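Local atomic coordinates of DUF5636 domain-containing protein (Legionella pneumophila subsp. pneumophila str. Philadelphia 1, PDB entry 4RD8), a protein that is of unknown function, an all-helical member of a family defined by the uncharacterized domain DUF5636. Residues N45-T56 / I209-I217; I82-E90 / T154-Y162. The protein carries 3 engineered substitutions. All coordinates share one frame; numbering follows the deposited sequence. Where two conformers were deposited one is given.

Overall arrangement
Read from the N terminus, the chain first supplies one half of contact 1, segment 45-56 on helix 41-61, and then, in the next helix, 69-85, the start of contact 2. Contact 2 closes its loop when the chain returns at 154-162, on helix 157-162, after 63 intervening residues. Only near the C-terminal end does helix 211-218 come back to the early helix and close contact 1 around 152 intervening residues, so contact 2 is nested inside the larger loop. Their centres lie about 21 Å apart, yet they touch directly: Leu51 CD1 packs on Ile82 CD1 at 3.9 Å, joining consecutive helices 41-61 and 69-85. No strand takes part in this single-chain, mainly helical fold.

Contact 1: N45-T56 / I209-I217; sequences NEQLIELNEQLT and IFPVLREVI
The ring of Phe210 has Asn45 OD1 in its plane, at the edge and 3.9 Å from CE2, while Leu48 CB approaches CD2 obliquely at 3.7 Å. The amide of Asn45 is tilted against this ring; its oxygen is hydrogen-bonded to His201 of helix 195-204, and Ile209 CD1 rests against its CG. The second amide, that of Asn52, is aimed at the start of the other helix, with CG anti to the backbone N (chi1 179°). Asn52 OD1 is thereby set 2.8 Å from Leu213 N, in a nearly straight bond of 168°. A bent, weak bond from Val212 N to the same oxygen adds to this grip. Phe210 is the N-cap residue of the helix that follows, and the buried Asn52 oxygen, from the other helix, accepts from two N-H groups in the first turn of helix 211-218. Here two helices cross at 74°, their axes 8.3 Å apart at the nearest point, and Leu213 enters as a knob into a hole made by Leu48, Leu51, Asn52 and Leu55. Its CD2 meets Leu51 CD2 at 3.7 Å and also reaches Leu48 CD2. Further along, Leu55 CD2 lies over the backbone at Leu213 CA and touches Val216 CG2 at 4.0 Å. Thr56 OG1 donates to Asn52 O across 2.7 Å and sits against the methyl CG2 of Val212.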
ATOM      1  N   ASN A  45     -13.202   0.420  -1.994  1.00 31.35           N
ATOM      2  CA  ASN A  45     -13.742   1.491  -2.835  1.00 32.98           C
ATOM      3  C   ASN A  45     -13.990   2.775  -2.052  1.00 35.31           C
ATOM      4  O   ASN A  45     -13.810   3.881  -2.575  1.00 32.20           O
ATOM      5  CB  ASN A  45     -15.039   1.055  -3.534  1.00 32.29           C
ATOM      6  CG  ASN A  45     -14.782   0.206  -4.764  1.00 31.22           C
ATOM      7  OD1 ASN A  45     -13.661   0.177  -5.283  1.00 35.57           O
ATOM      8  ND2 ASN A  45     -15.824  -0.475  -5.251  1.00 33.51           N
ATOM      9  N   GLU A  46     -14.408   2.626  -0.798  1.00 32.17           N
ATOM     10  CA  GLU A  46     -14.697   3.783   0.042  1.00 34.30           C
ATOM     11  C   GLU A  46     -13.441   4.632   0.243  1.00 32.45           C
ATOM     12  O   GLU A  46     -13.502   5.856   0.157  1.00 31.78           O
ATOM     13  CB  GLU A  46     -15.305   3.351   1.380  1.00 32.89           C
ATOM     14  CG  GLU A  46     -16.669   2.671   1.233  1.00 41.20           C
ATOM     15  CD  GLU A  46     -17.294   2.284   2.561  1.00 47.35           C
ATOM     16  OE1 GLU A  46     -16.556   2.207   3.561  1.00 45.20           O
ATOM     17  OE2 GLU A  46     -18.528   2.061   2.606  1.00 52.35           O
ATOM     18  N   GLN A  47     -12.306   3.986   0.497  1.00 28.35           N
ATOM     19  CA  GLN A  47     -11.043   4.715   0.621  1.00 27.54           C
ATOM     20  C   GLN A  47     -10.490   5.205  -0.724  1.00 27.72           C
ATOM     21  O   GLN A  47      -9.811   6.225  -0.779  1.00 29.01           O
ATOM     22  CB  GLN A  47      -9.997   3.908   1.407  1.00 27.15           C
ATOM     23  CG  GLN A  47     -10.170   3.994   2.922  1.00 26.65           C
ATOM     24  CD  GLN A  47     -11.494   3.407   3.389  1.00 25.85           C
ATOM     25  OE1 GLN A  47     -11.785   2.241   3.127  1.00 29.94           O
ATOM     26  NE2 GLN A  47     -12.310   4.220   4.060  1.00 29.63           N
ATOM     27  N   LEU A  48     -10.774   4.482  -1.806  1.00 26.04           N
ATOM     28  CA  LEU A  48     -10.382   4.947  -3.140  1.00 25.76           C
ATOM     29  C   LEU A  48     -11.155   6.203  -3.530  1.00 32.38           C
ATOM     30  O   LEU A  48     -10.596   7.135  -4.118  1.00 30.46           O
ATOM     31  CB  LEU A  48     -10.576   3.853  -4.202  1.00 26.11           C
ATOM     32  CG  LEU A  48      -9.580   2.698  -4.189  1.00 26.74           C
ATOM     33  CD1 LEU A  48     -10.054   1.569  -5.092  1.00 30.08           C
ATOM     34  CD2 LEU A  48      -8.211   3.185  -4.657  1.00 27.02           C
ATOM     35  N   ILE A  49     -12.448   6.223  -3.203  1.00 29.03           N
ATOM     36  CA  ILE A  49     -13.263   7.417  -3.375  1.00 33.02           C
ATOM     37  C   ILE A  49     -12.671   8.590  -2.581  1.00 35.63           C
ATOM     38  O   ILE A  49     -12.576   9.708  -3.095  1.00 33.17           O
ATOM     39  CB  ILE A  49     -14.731   7.158  -2.954  1.00 30.88           C
ATOM     40  CG1 ILE A  49     -15.418   6.259  -3.987  1.00 34.65           C
ATOM     41  CG2 ILE A  49     -15.489   8.467  -2.811  1.00 33.52           C
ATOM     42  CD1 ILE A  49     -16.723   5.668  -3.518  1.00 33.96           C
ATOM     43  N   GLU A  50     -12.253   8.324  -1.346  1.00 29.23           N
ATOM     44  CA  GLU A  50     -11.689   9.363  -0.485  1.00 35.10           C
ATOM     45  C   GLU A  50     -10.373   9.876  -1.066  1.00 31.49           C
ATOM     46  O   GLU A  50     -10.135  11.086  -1.105  1.00 36.50           O
ATOM     47  CB  GLU A  50     -11.487   8.829   0.942  1.00 34.42           C
ATOM     48  CG  GLU A  50     -10.785   9.791   1.905  1.00 35.21           C
ATOM     49  CD  GLU A  50     -11.604  11.039   2.214  1.00 40.70           C
ATOM     50  OE1 GLU A  50     -12.857  10.970   2.214  1.00 41.85           O
ATOM     51  OE2 GLU A  50     -10.990  12.100   2.462  1.00 43.10           O
ATOM     52  N   LEU A  51      -9.538   8.951  -1.535  1.00 32.45           N
ATOM     53  CA  LEU A  51      -8.251   9.308  -2.129  1.00 27.92           C
ATOM     54  C   LEU A  51      -8.490  10.138  -3.384  1.00 31.61           C
ATOM     55  O   LEU A  51      -7.816  11.151  -3.613  1.00 31.48           O
ATOM     56  CB  LEU A  51      -7.451   8.052  -2.468  1.00 26.98           C
ATOM     57  CG  LEU A  51      -6.047   8.282  -3.036  1.00 32.11           C
ATOM     58  CD1 LEU A  51      -5.158   8.947  -2.002  1.00 30.84           C
ATOM     59  CD2 LEU A  51      -5.438   6.962  -3.510  1.00 30.93           C
ATOM     60  N   ASN A  52      -9.472   9.717  -4.180  1.00 34.38           N
ATOM     61  CA  ASN A  52      -9.862  10.459  -5.377  1.00 32.25           C
ATOM     62  C   ASN A  52     -10.354  11.854  -5.048  1.00 34.06           C
ATOM     63  O   ASN A  52     -10.094  12.801  -5.787  1.00 37.71           O
ATOM     64  CB  ASN A  52     -10.951   9.717  -6.152  1.00 31.42           C
ATOM     65  CG  ASN A  52     -11.399  10.470  -7.392  1.00 32.59           C
ATOM     66  OD1 ASN A  52     -10.776  10.370  -8.456  1.00 36.43           O
ATOM     67  ND2 ASN A  52     -12.488  11.224  -7.264  1.00 36.88           N
ATOM     68  N   GLU A  53     -11.084  11.977  -3.945  1.00 33.42           N
ATOM     69  CA  GLU A  53     -11.647  13.263  -3.566  1.00 38.02           C
ATOM     70  C   GLU A  53     -10.565  14.209  -3.060  1.00 35.58           C
ATOM     71  O   GLU A  53     -10.579  15.401  -3.367  1.00 38.56           O
ATOM     72  CB  GLU A  53     -12.752  13.092  -2.526  1.00 43.51           C
ATOM     73  CG  GLU A  53     -13.488  14.380  -2.232  1.00 56.73           C
ATOM     74  CD  GLU A  53     -14.757  14.155  -1.441  1.00 66.09           C
ATOM     75  OE1 GLU A  53     -14.666  14.021  -0.201  1.00 67.31           O
ATOM     76  OE2 GLU A  53     -15.841  14.121  -2.061  1.00 66.05           O
ATOM     77  N   GLN A  54      -9.616  13.677  -2.297  1.00 34.40           N
ATOM     78  CA  GLN A  54      -8.514  14.495  -1.810  1.00 38.31           C
ATOM     79  C   GLN A  54      -7.634  14.981  -2.968  1.00 37.91           C
ATOM     80  O   GLN A  54      -7.222  16.139  -3.003  1.00 39.93           O
ATOM     81  CB  GLN A  54      -7.706  13.736  -0.748  1.00 35.70           C
ATOM     82  CG  GLN A  54      -8.511  13.440   0.519  1.00 34.63           C
ATOM     83  CD  GLN A  54      -7.662  12.851   1.630  1.00 36.03           C
ATOM     84  OE1 GLN A  54      -6.437  12.968   1.616  1.00 37.67           O
ATOM     85  NE2 GLN A  54      -8.312  12.204   2.596  1.00 39.14           N
ATOM     86  N   LEU A  55      -7.375  14.096  -3.924  1.00 32.06           N
ATOM     87  CA  LEU A  55      -6.622  14.447  -5.129  1.00 32.72           C
ATOM     88  C   LEU A  55      -7.348  15.494  -5.982  1.00 38.40           C
ATOM     89  O   LEU A  55      -6.735  16.470  -6.441  1.00 38.20           O
ATOM     90  CB  LEU A  55      -6.350  13.187  -5.955  1.00 32.54           C
ATOM     91  CG  LEU A  55      -5.592  13.321  -7.279  1.00 38.44           C
ATOM     92  CD1 LEU A  55      -4.208  13.927  -7.046  1.00 37.52           C
ATOM     93  CD2 LEU A  55      -5.480  11.957  -7.967  1.00 38.93           C
ATOM     94  N   THR A  56      -8.648  15.287  -6.194  1.00 35.48           N
ATOM     95  CA  THR A  56      -9.478  16.235  -6.938  1.00 40.54           C
ATOM     96  C   THR A  56      -9.411  17.619  -6.303  1.00 44.49           C
ATOM     97  O   THR A  56      -9.274  18.633  -6.995  1.00 44.45           O
ATOM     98  CB  THR A  56     -10.953  15.786  -6.966  1.00 43.60           C
ATOM     99  OG1 THR A  56     -11.054  14.518  -7.624  1.00 43.52           O
ATOM    100  CG2 THR A  56     -11.806  16.803  -7.693  1.00 47.93           C
ATOM    101  N   ILE A 209     -16.316   6.034 -10.055  1.00 44.06           N
ATOM    102  CA  ILE A 209     -16.290   6.571  -8.696  1.00 45.16           C
ATOM    103  C   ILE A 209     -14.917   7.123  -8.300  1.00 43.03           C
ATOM    104  O   ILE A 209     -14.755   7.702  -7.224  1.00 40.32           O
ATOM    105  CB  ILE A 209     -16.772   5.532  -7.661  1.00 40.51           C
ATOM    106  CG1 ILE A 209     -16.002   4.222  -7.814  1.00 43.55           C
ATOM    107  CG2 ILE A 209     -18.279   5.295  -7.818  1.00 43.38           C
ATOM    108  CD1 ILE A 209     -16.241   3.225  -6.683  1.00 42.42           C
ATOM    109  N   PHE A 210     -13.925   6.929  -9.166  1.00 42.24           N
ATOM    110  CA  PHE A 210     -12.635   7.598  -8.982  1.00 43.90           C
ATOM    111  C   PHE A 210     -11.959   8.078 -10.273  1.00 42.53           C
ATOM    112  O   PHE A 210     -10.793   7.756 -10.526  1.00 40.12           O
ATOM    113  CB  PHE A 210     -11.679   6.751  -8.146  1.00 37.77           C
ATOM    114  CG  PHE A 210     -11.807   5.269  -8.366  1.00 39.71           C
ATOM    115  CD1 PHE A 210     -11.289   4.670  -9.507  1.00 37.40           C
ATOM    116  CD2 PHE A 210     -12.409   4.464  -7.404  1.00 34.14           C
ATOM    117  CE1 PHE A 210     -11.393   3.296  -9.699  1.00 33.70           C
ATOM    118  CE2 PHE A 210     -12.512   3.088  -7.589  1.00 36.07           C
ATOM    119  CZ  PHE A 210     -12.005   2.506  -8.737  1.00 40.27           C
ATOM    120  N   PRO A 211     -12.678   8.891 -11.063  1.00 41.64           N
ATOM    121  CA  PRO A 211     -12.217   9.296 -12.396  1.00 50.13           C
ATOM    122  C   PRO A 211     -10.930  10.117 -12.383  1.00 49.25           C
ATOM    123  O   PRO A 211     -10.150  10.022 -13.334  1.00 51.16           O
ATOM    124  CB  PRO A 211     -13.376  10.145 -12.919  1.00 47.95           C
ATOM    125  CG  PRO A 211     -14.024  10.689 -11.695  1.00 49.03           C
ATOM    126  CD  PRO A 211     -13.920   9.591 -10.681  1.00 42.91           C
ATOM    127  N   VAL A 212     -10.713  10.905 -11.332  1.00 43.07           N
ATOM    128  CA  VAL A 212      -9.521  11.742 -11.243  1.00 44.19           C
ATOM    129  C   VAL A 212      -8.286  10.919 -10.907  1.00 47.98           C
ATOM    130  O   VAL A 212      -7.242  11.060 -11.551  1.00 44.50           O
ATOM    131  CB  VAL A 212      -9.707  12.889 -10.233  1.00 43.18           C
ATOM    132  CG1 VAL A 212      -8.419  13.675 -10.080  1.00 43.00           C
ATOM    133  CG2 VAL A 212     -10.828  13.806 -10.691  1.00 47.05           C
ATOM    134  N   LEU A 213      -8.411  10.053  -9.905  1.00 36.96           N
ATOM    135  CA  LEU A 213      -7.339   9.135  -9.551  1.00 40.38           C
ATOM    136  C   LEU A 213      -6.991   8.267 -10.755  1.00 40.67           C
ATOM    137  O   LEU A 213      -5.823   7.988 -11.019  1.00 38.41           O
ATOM    138  CB  LEU A 213      -7.756   8.270  -8.356  1.00 35.51           C
ATOM    139  CG  LEU A 213      -6.784   7.187  -7.871  1.00 36.25           C
ATOM    140  CD1 LEU A 213      -5.419   7.774  -7.525  1.00 35.26           C
ATOM    141  CD2 LEU A 213      -7.359   6.418  -6.676  1.00 34.17           C
ATOM    142  N   ARG A 214      -8.015   7.871 -11.502  1.00 45.28           N
ATOM    143  CA  ARG A 214      -7.829   6.987 -12.647  1.00 50.23           C
ATOM    144  C   ARG A 214      -7.004   7.627 -13.763  1.00 48.65           C
ATOM    145  O   ARG A 214      -6.036   7.038 -14.244  1.00 50.00           O
ATOM    146  CB  ARG A 214      -9.189   6.535 -13.187  1.00 54.11           C
ATOM    147  CG  ARG A 214      -9.145   5.971 -14.596  1.00 52.59           C
ATOM    148  CD  ARG A 214     -10.545   5.768 -15.153  1.00 63.34           C
ATOM    149  NE  ARG A 214     -10.566   5.830 -16.611  1.00 71.78           N
ATOM    150  CZ  ARG A 214     -11.634   5.583 -17.362  1.00 79.83           C
ATOM    151  NH1 ARG A 214     -12.787   5.249 -16.798  1.00 82.71           N
ATOM    152  NH2 ARG A 214     -11.549   5.668 -18.681  1.00 80.84           N
ATOM    153  N   GLU A 215      -7.383   8.835 -14.163  1.00 48.03           N
ATOM    154  CA  GLU A 215      -6.721   9.520 -15.270  1.00 52.91           C
ATOM    155  C   GLU A 215      -5.270   9.875 -14.931  1.00 52.14           C
ATOM    156  O   GLU A 215      -4.386   9.760 -15.781  1.00 55.55           O
ATOM    157  CB  GLU A 215      -7.498  10.776 -15.661  1.00 50.80           C
ATOM    158  CG  GLU A 215      -6.985  11.473 -16.914  1.00 58.03           C
ATOM    159  CD  GLU A 215      -7.818  12.684 -17.277  1.00 69.51           C
ATOM    160  OE1 GLU A 215      -8.876  12.882 -16.643  1.00 75.13           O
ATOM    161  OE2 GLU A 215      -7.419  13.438 -18.193  1.00 72.83           O
ATOM    162  N   VAL A 216      -5.028  10.294 -13.689  1.00 45.42           N
ATOM    163  CA  VAL A 216      -3.683  10.656 -13.248  1.00 47.10           C
ATOM    164  C   VAL A 216      -2.731   9.460 -13.299  1.00 47.83           C
ATOM    165  O   VAL A 216      -1.598   9.581 -13.763  1.00 54.67           O
ATOM    166  CB  VAL A 216      -3.692  11.286 -11.831  1.00 39.98           C
ATOM    167  CG1 VAL A 216      -2.268  11.509 -11.323  1.00 48.79           C
ATOM    168  CG2 VAL A 216      -4.475  12.596 -11.835  1.00 42.67           C
ATOM    169  N   ILE A 217      -3.205   8.307 -12.834  1.00 45.45           N
ATOM    170  CA  ILE A 217      -2.410   7.076 -12.844  1.00 47.15           C
ATOM    171  C   ILE A 217      -2.096   6.595 -14.271  1.00 57.60           C
ATOM    172  O   ILE A 217      -0.984   6.141 -14.546  1.00 63.55           O
ATOM    173  CB  ILE A 217      -3.092   5.970 -11.997  1.00 42.76           C
ATOM    174  CG1 ILE A 217      -2.887   6.259 -10.508  1.00 42.28           C
ATOM    175  CG2 ILE A 217      -2.547   4.594 -12.332  1.00 43.69           C
ATOM    176  CD1 ILE A 217      -3.525   5.238  -9.585  1.00 43.90           C
TER

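Contact 2: I82-E90 / T154-Y162; sequences ILTEAGFRE and TSEICDRIY
Cys158 lays its sulfur over the centre of the Phe88 ring, SG standing 3.9 Å from the ring centroid and 12° off the normal, a sulfur-aromatic contact. The first torsion, SG anti to the backbone N (chi1 -171°), carries the sulfur there, and Cys158 CB lies over the same face in a CH-pi contact. Leu83 CD2 covers the opposite face. The edge of Phe88 points into the face of Tyr162, Phe88 CE2 coming 3.4 Å from Tyr162 CG with the planes at 56°; the Tyr162 hydroxyl is hydrogen-bonded to Phe114 O. The turn before Phe88 is a Schellman motif ending helix 69-85, in which Gly87, at positive phi, is the C-prime residue. This closure presents Ala86 O to the incoming helix 157-162, where Cys158 N bonds to it at 2.9 Å. Ala86 CA and Thr154 O make a CA-H...O contact of 3.2 Å, and Ala86 CB packs on Ile157 CB. A water donates to both Gly87 O and Asp159 OD1, the latter also in a salt bridge with Lys163. Polar links thus involve the backbone, while Phe88, held between sulfur and a Leu83 methyl with its edge against Tyr162, depends on shape, not charge.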
ATOM      1  N   ILE A  82       0.167  11.064   3.292  1.00 22.85           N
ATOM      2  CA  ILE A  82      -0.577  10.018   3.987  1.00 21.95           C
ATOM      3  C   ILE A  82       0.388   9.044   4.652  1.00 24.85           C
ATOM      4  O   ILE A  82       0.207   8.662   5.805  1.00 25.05           O
ATOM      5  CB  ILE A  82      -1.515   9.268   3.018  1.00 21.05           C
ATOM      6  CG1 ILE A  82      -2.618  10.224   2.550  1.00 24.88           C
ATOM      7  CG2 ILE A  82      -2.119   8.042   3.697  1.00 22.40           C
ATOM      8  CD1 ILE A  82      -3.412   9.719   1.352  1.00 24.80           C
ATOM      9  N   LEU A  83       1.428   8.658   3.923  1.00 21.40           N
ATOM     10  CA  LEU A  83       2.418   7.724   4.449  1.00 19.68           C
ATOM     11  C   LEU A  83       3.177   8.319   5.616  1.00 20.29           C
ATOM     12  O   LEU A  83       3.399   7.649   6.618  1.00 19.45           O
ATOM     13  CB  LEU A  83       3.410   7.299   3.363  1.00 17.60           C
ATOM     14  CG  LEU A  83       2.812   6.417   2.265  1.00 20.20           C
ATOM     15  CD1 LEU A  83       3.892   6.143   1.220  1.00 21.47           C
ATOM     16  CD2 LEU A  83       2.273   5.118   2.859  1.00 21.64           C
ATOM     17  N   THR A  84       3.577   9.575   5.488  1.00 22.43           N
ATOM     18  CA  THR A  84       4.294  10.243   6.566  1.00 23.31           C
ATOM     19  C   THR A  84       3.479  10.288   7.863  1.00 23.64           C
ATOM     20  O   THR A  84       4.014  10.040   8.949  1.00 26.45           O
ATOM     21  CB  THR A  84       4.703  11.652   6.155  1.00 28.59           C
ATOM     22  OG1 THR A  84       5.554  11.558   5.005  1.00 27.81           O
ATOM     23  CG2 THR A  84       5.456  12.336   7.290  1.00 28.67           C
ATOM     24  N   GLU A  85       2.187  10.590   7.739  1.00 23.14           N
ATOM     25  CA  GLU A  85       1.268  10.599   8.878  1.00 23.82           C
ATOM     26  C   GLU A  85       1.263   9.274   9.626  1.00 25.18           C
ATOM     27  O   GLU A  85       1.016   9.246  10.837  1.00 25.70           O
ATOM     28  CB  GLU A  85      -0.163  10.889   8.416  1.00 28.70           C
ATOM     29  CG  GLU A  85      -0.493  12.337   8.196  1.00 42.52           C
ATOM     30  CD  GLU A  85      -1.982  12.546   7.995  1.00 47.58           C
ATOM     31  OE1 GLU A  85      -2.783  11.774   8.585  1.00 43.07           O
ATOM     32  OE2 GLU A  85      -2.349  13.475   7.246  1.00 45.76           O
ATOM     33  N   ALA A  86       1.517   8.190   8.892  1.00 19.41           N
ATOM     34  CA  ALA A  86       1.510   6.841   9.451  1.00 23.19           C
ATOM     35  C   ALA A  86       2.883   6.385   9.937  1.00 22.77           C
ATOM     36  O   ALA A  86       3.057   5.219  10.313  1.00 21.78           O
ATOM     37  CB  ALA A  86       0.962   5.838   8.438  1.00 20.87           C
ATOM     38  N   GLY A  87       3.868   7.282   9.908  1.00 20.08           N
ATOM     39  CA  GLY A  87       5.184   6.945  10.426  1.00 20.48           C
ATOM     40  C   GLY A  87       6.188   6.448   9.408  1.00 19.21           C
ATOM     41  O   GLY A  87       7.294   6.047   9.769  1.00 20.23           O
ATOM     42  N   PHE A  88       5.830   6.474   8.129  1.00 18.21           N
ATOM     43  CA  PHE A  88       6.794   6.114   7.096  1.00 16.67           C
ATOM     44  C   PHE A  88       7.870   7.198   6.959  1.00 19.14           C
ATOM     45  O   PHE A  88       7.662   8.356   7.340  1.00 19.19           O
ATOM     46  CB  PHE A  88       6.103   5.909   5.745  1.00 16.26           C
ATOM     47  CG  PHE A  88       5.282   4.649   5.666  1.00 16.65           C
ATOM     48  CD1 PHE A  88       4.056   4.559   6.314  1.00 17.87           C
ATOM     49  CD2 PHE A  88       5.735   3.561   4.943  1.00 18.82           C
ATOM     50  CE1 PHE A  88       3.301   3.393   6.237  1.00 19.30           C
ATOM     51  CE2 PHE A  88       4.989   2.395   4.860  1.00 18.07           C
ATOM     52  CZ  PHE A  88       3.760   2.319   5.512  1.00 18.78           C
ATOM     53  N   ARG A  89       9.025   6.821   6.412  1.00 17.96           N
ATOM     54  CA  ARG A  89      10.040   7.815   6.088  1.00 17.93           C
ATOM     55  C   ARG A  89       9.458   8.783   5.073  1.00 20.10           C
ATOM     56  O   ARG A  89       8.666   8.380   4.213  1.00 21.41           O
ATOM     57  CB  ARG A  89      11.270   7.149   5.477  1.00 16.34           C
ATOM     58  CG  ARG A  89      11.897   6.093   6.364  1.00 17.97           C
ATOM     59  CD  ARG A  89      12.968   6.668   7.282  1.00 22.38           C
ATOM     60  NE  ARG A  89      13.569   5.594   8.078  1.00 20.47           N
ATOM     61  CZ  ARG A  89      14.716   5.685   8.738  1.00 22.03           C
ATOM     62  NH1 ARG A  89      15.444   6.799   8.702  1.00 17.43           N
ATOM     63  NH2 ARG A  89      15.141   4.635   9.434  1.00 22.34           N
ATOM     64  N   GLU A  90       9.864  10.041   5.158  1.00 20.63           N
ATOM     65  CA  GLU A  90       9.401  11.046   4.210  0.59 23.82           C
ATOM     66  C   GLU A  90      10.214  10.987   2.922  1.00 29.09           C
ATOM     67  O   GLU A  90      11.394  11.347   2.882  1.00 32.34           O
ATOM     68  CB  GLU A  90       9.476  12.446   4.809  0.59 26.56           C
ATOM     69  CG  GLU A  90       8.865  13.522   3.922  0.59 27.01           C
ATOM     70  CD  GLU A  90       8.525  14.771   4.697  0.59 31.52           C
ATOM     71  OE1 GLU A  90       9.307  15.139   5.602  0.59 38.49           O
ATOM     72  OE2 GLU A  90       7.471  15.380   4.413  0.59 32.18           O
ATOM     73  N   THR A 154      -2.382   6.287  14.574  1.00 26.88           N
ATOM     74  CA  THR A 154      -2.134   6.277  13.137  1.00 22.06           C
ATOM     75  C   THR A 154      -0.633   6.371  12.858  1.00 21.80           C
ATOM     76  O   THR A 154      -0.112   5.691  11.976  1.00 24.03           O
ATOM     77  CB  THR A 154      -2.892   7.427  12.445  1.00 22.97           C
ATOM     78  OG1 THR A 154      -4.305   7.221  12.610  1.00 27.10           O
ATOM     79  CG2 THR A 154      -2.553   7.482  10.958  1.00 25.02           C
ATOM     80  N   SER A 155       0.062   7.172  13.659  1.00 21.68           N
ATOM     81  CA  SER A 155       1.491   7.407  13.467  1.00 21.36           C
ATOM     82  C   SER A 155       2.342   6.171  13.777  1.00 21.57           C
ATOM     83  O   SER A 155       3.548   6.173  13.525  1.00 21.41           O
ATOM     84  CB  SER A 155       1.954   8.578  14.332  1.00 28.55           C
ATOM     85  OG  SER A 155       1.861   8.260  15.709  1.00 31.83           O
ATOM     86  N   GLU A 156       1.722   5.125  14.327  1.00 23.68           N
ATOM     87  CA  GLU A 156       2.462   3.897  14.656  1.00 19.06           C
ATOM     88  C   GLU A 156       2.211   2.747  13.687  1.00 21.53           C
ATOM     89  O   GLU A 156       2.688   1.639  13.907  1.00 22.18           O
ATOM     90  CB  GLU A 156       2.192   3.462  16.108  1.00 21.48           C
ATOM     91  CG  GLU A 156       2.669   4.506  17.120  1.00 24.94           C
ATOM     92  CD  GLU A 156       2.445   4.105  18.566  1.00 38.36           C
ATOM     93  OE1 GLU A 156       1.910   3.004  18.819  1.00 41.43           O
ATOM     94  OE2 GLU A 156       2.802   4.900  19.464  1.00 38.25           O
ATOM     95  N   ILE A 157       1.473   3.016  12.616  1.00 21.88           N
ATOM     96  CA  ILE A 157       1.169   1.981  11.629  1.00 16.92           C
ATOM     97  C   ILE A 157       2.457   1.448  11.001  1.00 20.65           C
ATOM     98  O   ILE A 157       2.621   0.237  10.827  1.00 18.76           O
ATOM     99  CB  ILE A 157       0.217   2.517  10.536  1.00 18.51           C
ATOM    100  CG1 ILE A 157      -1.207   2.616  11.089  1.00 21.04           C
ATOM    101  CG2 ILE A 157       0.208   1.598   9.317  1.00 20.49           C
ATOM    102  CD1 ILE A 157      -2.157   3.393  10.182  1.00 23.32           C
ATOM    103  N   CYS A 158       3.386   2.340  10.681  1.00 15.99           N
ATOM    104  CA  CYS A 158       4.640   1.908  10.044  1.00 18.41           C
ATOM    105  C   CYS A 158       5.445   1.000  10.986  1.00 18.51           C
ATOM    106  O   CYS A 158       5.819  -0.119  10.627  1.00 17.73           O
ATOM    107  CB  CYS A 158       5.480   3.109   9.625  1.00 16.15           C
ATOM    108  SG  CYS A 158       6.901   2.632   8.608  1.00 18.55           S
ATOM    109  N   ASP A 159       5.688   1.470  12.208  1.00 19.58           N
ATOM    110  CA  ASP A 159       6.462   0.681  13.160  1.00 17.38           C
ATOM    111  C   ASP A 159       5.788  -0.639  13.557  1.00 19.12           C
ATOM    112  O   ASP A 159       6.456  -1.666  13.678  1.00 22.48           O
ATOM    113  CB  ASP A 159       6.756   1.485  14.431  1.00 22.38           C
ATOM    114  CG  ASP A 159       7.745   2.615  14.201  1.00 24.79           C
ATOM    115  OD1 ASP A 159       8.339   2.693  13.109  1.00 26.10           O
ATOM    116  OD2 ASP A 159       7.938   3.425  15.128  1.00 29.57           O
ATOM    117  N   ARG A 160       4.479  -0.606  13.783  1.00 18.19           N
ATOM    118  CA  ARG A 160       3.783  -1.784  14.311  1.00 21.94           C
ATOM    119  C   ARG A 160       3.450  -2.839  13.260  1.00 19.09           C
ATOM    120  O   ARG A 160       3.214  -4.003  13.593  1.00 20.43           O
ATOM    121  CB  ARG A 160       2.497  -1.377  15.025  1.00 20.31           C
ATOM    122  CG  ARG A 160       2.730  -0.678  16.341  1.00 23.90           C
ATOM    123  CD  ARG A 160       1.423  -0.490  17.067  1.00 27.56           C
ATOM    124  NE  ARG A 160       1.593   0.333  18.260  1.00 36.86           N
ATOM    125  CZ  ARG A 160       0.880   0.192  19.374  1.00 48.71           C
ATOM    126  NH1 ARG A 160      -0.047  -0.750  19.455  1.00 49.18           N
ATOM    127  NH2 ARG A 160       1.102   0.996  20.406  1.00 49.22           N
ATOM    128  N   ILE A 161       3.380  -2.422  12.001  1.00 17.31           N
ATOM    129  CA  ILE A 161       2.992  -3.345  10.938  1.00 17.66           C
ATOM    130  C   ILE A 161       3.994  -3.415   9.780  1.00 18.11           C
ATOM    131  O   ILE A 161       4.642  -4.448   9.559  1.00 17.47           O
ATOM    132  CB  ILE A 161       1.580  -3.019  10.387  1.00 18.51           C
ATOM    133  CG1 ILE A 161       0.563  -2.870  11.537  1.00 19.33           C
ATOM    134  CG2 ILE A 161       1.127  -4.118   9.453  1.00 18.95           C
ATOM    135  CD1 ILE A 161      -0.738  -2.167  11.112  1.00 20.23           C
ATOM    136  N   TYR A 162       4.120  -2.320   9.039  1.00 17.50           N
ATOM    137  CA  TYR A 162       4.939  -2.302   7.821  1.00 16.63           C
ATOM    138  C   TYR A 162       6.379  -2.768   8.026  1.00 17.93           C
ATOM    139  O   TYR A 162       6.860  -3.638   7.311  1.00 17.41           O
ATOM    140  CB  TYR A 162       4.932  -0.900   7.225  1.00 16.90           C
ATOM    141  CG  TYR A 162       5.695  -0.746   5.919  1.00 16.60           C
ATOM    142  CD1 TYR A 162       5.107  -1.081   4.705  1.00 17.88           C
ATOM    143  CD2 TYR A 162       6.971  -0.224   5.901  1.00 16.08           C
ATOM    144  CE1 TYR A 162       5.790  -0.904   3.500  1.00 14.64           C
ATOM    145  CE2 TYR A 162       7.671  -0.051   4.701  1.00 18.11           C
ATOM    146  CZ  TYR A 162       7.065  -0.396   3.503  1.00 16.20           C
ATOM    147  OH  TYR A 162       7.763  -0.209   2.321  1.00 18.13           O
TER
HETATM  148  O   HOH W   1       7.958   5.381  12.403  1.00 23.67           O